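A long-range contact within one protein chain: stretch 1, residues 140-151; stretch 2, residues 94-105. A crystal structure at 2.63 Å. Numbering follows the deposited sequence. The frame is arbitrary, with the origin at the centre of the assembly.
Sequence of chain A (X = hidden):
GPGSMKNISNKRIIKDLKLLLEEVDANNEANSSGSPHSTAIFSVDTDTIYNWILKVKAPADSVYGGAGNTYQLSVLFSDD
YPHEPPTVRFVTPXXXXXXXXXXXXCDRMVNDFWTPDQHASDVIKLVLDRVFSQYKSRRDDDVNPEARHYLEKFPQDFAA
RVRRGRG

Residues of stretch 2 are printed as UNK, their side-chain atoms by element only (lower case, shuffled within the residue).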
# COMPACT_ATOMS: atom_id res chain seq x y z
N ASP A 140 7.77 -11.80 -8.20
CA ASP A 140 8.04 -11.24 -9.52
C ASP A 140 7.81 -9.75 -9.47
O ASP A 140 7.73 -9.11 -10.51
CB ASP A 140 7.11 -11.91 -10.55
CG ASP A 140 5.63 -11.66 -10.26
OD1 ASP A 140 5.28 -11.26 -9.11
OD2 ASP A 140 4.82 -11.85 -11.18
N ASP A 141 7.72 -9.20 -8.25
CA ASP A 141 7.34 -7.79 -7.98
C ASP A 141 8.44 -6.97 -7.29
O ASP A 141 8.20 -5.88 -6.76
CB ASP A 141 6.01 -7.73 -7.18
CG ASP A 141 6.05 -8.51 -5.88
OD1 ASP A 141 7.05 -9.21 -5.62
OD2 ASP A 141 5.06 -8.45 -5.12
N ASP A 142 9.65 -7.49 -7.32
CA ASP A 142 10.81 -6.72 -6.88
C ASP A 142 11.11 -5.60 -7.85
O ASP A 142 11.16 -5.85 -9.06
CB ASP A 142 12.03 -7.62 -6.73
CG ASP A 142 12.23 -8.12 -5.29
OD1 ASP A 142 11.24 -8.26 -4.50
OD2 ASP A 142 13.41 -8.34 -4.94
N VAL A 143 11.25 -4.37 -7.31
CA VAL A 143 11.56 -3.15 -8.09
C VAL A 143 12.90 -2.52 -7.69
O VAL A 143 13.38 -1.66 -8.39
CB VAL A 143 10.47 -2.04 -7.94
CG1 VAL A 143 9.10 -2.57 -8.29
CG2 VAL A 143 10.47 -1.45 -6.54
N ASN A 144 13.46 -2.93 -6.55
CA ASN A 144 14.68 -2.33 -5.97
C ASN A 144 15.61 -3.45 -5.59
O ASN A 144 15.54 -3.96 -4.47
CB ASN A 144 14.28 -1.54 -4.73
CG ASN A 144 15.45 -0.78 -4.10
OD1 ASN A 144 16.61 -1.05 -4.37
ND2 ASN A 144 15.12 0.19 -3.25
N PRO A 145 16.49 -3.88 -6.51
CA PRO A 145 17.29 -5.07 -6.24
C PRO A 145 18.50 -4.85 -5.29
O PRO A 145 19.00 -5.81 -4.70
CB PRO A 145 17.72 -5.52 -7.63
CG PRO A 145 17.77 -4.27 -8.43
CD PRO A 145 16.73 -3.35 -7.86
N GLU A 146 18.98 -3.62 -5.16
CA GLU A 146 19.95 -3.31 -4.11
C GLU A 146 19.35 -3.54 -2.72
O GLU A 146 20.02 -4.08 -1.85
CB GLU A 146 20.45 -1.87 -4.24
CG GLU A 146 21.64 -1.72 -5.19
CD GLU A 146 21.42 -0.72 -6.34
OE1 GLU A 146 22.46 -0.11 -6.67
OE2 GLU A 146 20.28 -0.57 -6.91
N ALA A 147 18.09 -3.18 -2.52
CA ALA A 147 17.43 -3.47 -1.25
C ALA A 147 17.23 -4.99 -1.02
O ALA A 147 17.35 -5.49 0.10
CB ALA A 147 16.10 -2.73 -1.17
N ARG A 148 16.93 -5.74 -2.09
CA ARG A 148 16.77 -7.20 -1.97
C ARG A 148 18.09 -7.88 -1.60
O ARG A 148 18.15 -8.70 -0.67
CB ARG A 148 16.19 -7.81 -3.26
CG ARG A 148 16.13 -9.34 -3.26
CD ARG A 148 15.23 -9.92 -2.17
NE ARG A 148 13.82 -9.61 -2.45
CZ ARG A 148 12.83 -9.56 -1.56
NH1 ARG A 148 11.59 -9.21 -1.94
NH2 ARG A 148 13.05 -9.85 -0.29
N HIS A 149 19.15 -7.53 -2.32
CA HIS A 149 20.48 -8.04 -2.04
C HIS A 149 20.92 -7.78 -0.62
O HIS A 149 21.48 -8.64 0.03
CB HIS A 149 21.46 -7.41 -2.99
CG HIS A 149 22.82 -8.06 -2.99
ND1 HIS A 149 23.64 -8.04 -1.91
CD2 HIS A 149 23.50 -8.78 -3.99
CE1 HIS A 149 24.77 -8.70 -2.20
NE2 HIS A 149 24.68 -9.14 -3.48
N TYR A 150 20.62 -6.60 -0.13
CA TYR A 150 21.00 -6.21 1.20
C TYR A 150 20.21 -6.96 2.30
O TYR A 150 20.80 -7.39 3.31
CB TYR A 150 20.87 -4.70 1.35
CG TYR A 150 21.71 -4.13 2.47
CD1 TYR A 150 23.11 -4.12 2.40
CD2 TYR A 150 21.09 -3.60 3.61
CE1 TYR A 150 23.87 -3.58 3.44
CE2 TYR A 150 21.84 -3.07 4.65
CZ TYR A 150 23.22 -3.07 4.58
OH TYR A 150 23.92 -2.53 5.64
N LEU A 151 18.90 -7.10 2.12
CA LEU A 151 18.12 -7.98 3.02
C LEU A 151 18.65 -9.43 3.05
O LEU A 151 18.74 -10.06 4.12
CB LEU A 151 16.65 -8.04 2.59
CG LEU A 151 15.73 -8.97 3.41
CD1 LEU A 151 15.48 -8.50 4.84
CD2 LEU A 151 14.43 -9.16 2.68
N UNK A 94 10.18 4.89 1.58
CA UNK A 94 10.19 3.57 2.24
C UNK A 94 11.38 2.79 1.64
O UNK A 94 11.47 2.63 0.40
c UNK A 94 8.88 2.78 2.00
c UNK A 94 8.90 1.45 2.76
c UNK A 94 7.66 3.61 2.39
N UNK A 95 12.33 2.37 2.51
CA UNK A 95 13.42 1.53 2.04
C UNK A 95 12.85 0.11 1.95
O UNK A 95 12.34 -0.43 2.92
c UNK A 95 15.87 0.88 2.42
c UNK A 95 17.38 -1.05 2.50
o UNK A 95 19.20 -1.21 0.89
c UNK A 95 16.27 -0.35 2.99
c UNK A 95 17.69 0.67 0.83
c UNK A 95 14.65 1.63 2.94
c UNK A 95 18.09 -0.54 1.42
c UNK A 95 16.59 1.37 1.33
N UNK A 96 12.90 -0.47 0.75
CA UNK A 96 12.28 -1.75 0.48
C UNK A 96 12.72 -2.29 -0.87
O UNK A 96 12.97 -1.50 -1.80
o UNK A 96 10.13 -2.67 -0.20
c UNK A 96 10.76 -1.60 0.48
N UNK A 97 12.78 -3.64 -0.99
CA UNK A 97 12.94 -4.28 -2.31
C UNK A 97 11.74 -4.08 -3.26
O UNK A 97 11.88 -4.21 -4.47
c UNK A 97 13.06 -5.89 -0.47
c UNK A 97 12.50 -4.63 0.07
c UNK A 97 13.06 -5.77 -1.97
N UNK A 98 10.58 -3.79 -2.68
CA UNK A 98 9.31 -3.76 -3.45
C UNK A 98 8.90 -2.30 -3.90
O UNK A 98 8.03 -2.10 -4.77
c UNK A 98 8.42 -6.05 -2.32
c UNK A 98 7.45 -6.47 -1.21
c UNK A 98 8.21 -4.54 -2.68
c UNK A 98 8.26 -6.98 -3.51
N UNK A 99 9.60 -1.30 -3.35
CA UNK A 99 9.33 0.12 -3.63
C UNK A 99 10.55 0.85 -4.23
O UNK A 99 11.67 0.69 -3.77
c UNK A 99 7.87 0.08 -1.56
c UNK A 99 8.49 2.30 -2.65
c UNK A 99 8.94 0.86 -2.33
N UNK A 100 10.31 1.67 -5.26
CA UNK A 100 11.38 2.47 -5.88
C UNK A 100 11.65 3.78 -5.09
O UNK A 100 10.93 4.10 -4.14
c UNK A 100 11.07 2.81 -7.37
o UNK A 100 10.12 3.88 -7.44
c UNK A 100 10.53 1.61 -8.11
N UNK A 101 12.69 4.53 -5.47
CA UNK A 101 12.88 5.87 -4.92
C UNK A 101 11.79 6.89 -5.31
O UNK A 101 11.71 7.98 -4.73
N UNK A 102 10.95 6.56 -6.30
CA UNK A 102 9.81 7.40 -6.69
C UNK A 102 8.56 7.09 -5.84
O UNK A 102 7.61 7.88 -5.80
o UNK A 102 10.82 8.88 -11.28
c UNK A 102 10.15 8.09 -10.55
o UNK A 102 9.34 7.25 -11.00
c UNK A 102 10.36 8.20 -9.04
c UNK A 102 9.49 7.27 -8.20
N UNK A 103 8.58 5.96 -5.13
CA UNK A 103 7.39 5.42 -4.44
C UNK A 103 6.58 4.41 -5.26
O UNK A 103 5.50 4.01 -4.82
N UNK A 104 7.11 3.99 -6.42
CA UNK A 104 6.45 3.04 -7.31
C UNK A 104 6.45 1.61 -6.79
O UNK A 104 7.34 1.21 -6.05
N UNK A 105 5.42 0.86 -7.15
CA UNK A 105 5.46 -0.59 -7.03
C UNK A 105 5.17 -1.23 -8.41
O UNK A 105 4.53 -0.63 -9.31
c UNK A 105 4.48 -1.13 -5.96
c UNK A 105 4.73 -0.50 -4.60
c UNK A 105 3.03 -0.96 -6.43
c UNK A 105 1.98 -1.42 -5.45
O HOH W 1 6.64 -3.84 -6.24

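Position 94 has three side-chain carbons, one bearing the other two, a fork at CB. It lies beyond reach of stretch 1 and simply leads into the contact. This is Val-94.

Position 95 carries one carbon, then a six-carbon ring bearing an oxygen; its ring lies with one face over Ala-147 CB. This is Tyr-95. Ala-147 CB is 3.9 Å from Tyr-95 CZ, and the hydroxyl OH reaches to 3.6 Å from Ala-147 CA. A flat aromatic ring suits this place, since it lies against the start of the helix where the small alanine allows close approach.

At position 96 there is one carbon and one oxygen, pointing away from stretch 1: Ser-96. Its OG serves its own stretch, accepting a hydrogen bond from the backbone N of residue 98 at 2.8 Å. What faces stretch 1 is backbone: Ser-96 C is 3.4 Å from Ala-147 CB, and Ser-96 O lies 3.1 Å from Asn-144 ND2.

Position 97 has three carbons closing a ring onto the backbone N; its ring lies near Ala-147 and over one face of the Arg-148 guanidinium. It is Pro-97. It has the largest area covered in either stretch. Its N is 3.4 Å from Ala-147 CB, while its CB is 3.7 Å from Arg-148 NH1. A compact apolar ring fits between the two, and its carbonyl remains free to accept hydrogen bonds.

Position 98 shows four carbons forked at the second; its end reaches Asp-141 and Asp-142. This is Leu-98. Its CB points away, yet the end of the side chain returns, bringing CD2 within 3.3 Å of Asp-141 OD1 and 3.4 Å of Asp-142 OD1. With chi1 in m and chi2 in t, the four-carbon chain is long enough to bring this methyl back to stretch 1.

At position 99, three carbons fork at CB and point away from stretch 1: Val-99. Its backbone makes the nearer approach, C lying 3.3 Å from Val-143 CG2.

Position 100 has a carbon bearing one oxygen and one carbon; its methyl meets Val-143. This is Thr-100. The methyl CG2 is 3.4 Å from Val-143 CG2, while OG1 accepts from the backbone N atoms of residues 102 and 104, at 3.0 and 3.2 Å, bracing a type I turn.

Position 101, without side-chain atoms, is Gly-101, in that turn. Position 102 has three carbons, the third carrying two oxygens; exposed and out of reach, it is Glu-102. Position 103, again bare, is Gly-103: at its backbone angles a CB would jam against the preceding carbonyl. Position 104 is also bare, Gly-104, and its O accepts from Thr-100 N at 3.1 Å.

Position 105 has four carbons forked at the first, one arm two carbons long: Ile-105. Its end leads away; its backbone C lies 4.2 Å from Val-143 CG1.

The contact centres on Pro-97 O, which accepts hydrogen bonds from Val-143 N and Asn-144 N, both at 2.9 Å. A water donates to Leu-98 O and Asp-141 O, at 2.7 and 2.6 Å. Asn-144 caps the helix through OD1, accepting from Ala-147 N at 3.2 Å, and the Asp-142 to Arg-148 salt bridge holds the guanidinium beside Pro-97.

Stretch 2, residues 94-105: VYSPLVTGEGGI
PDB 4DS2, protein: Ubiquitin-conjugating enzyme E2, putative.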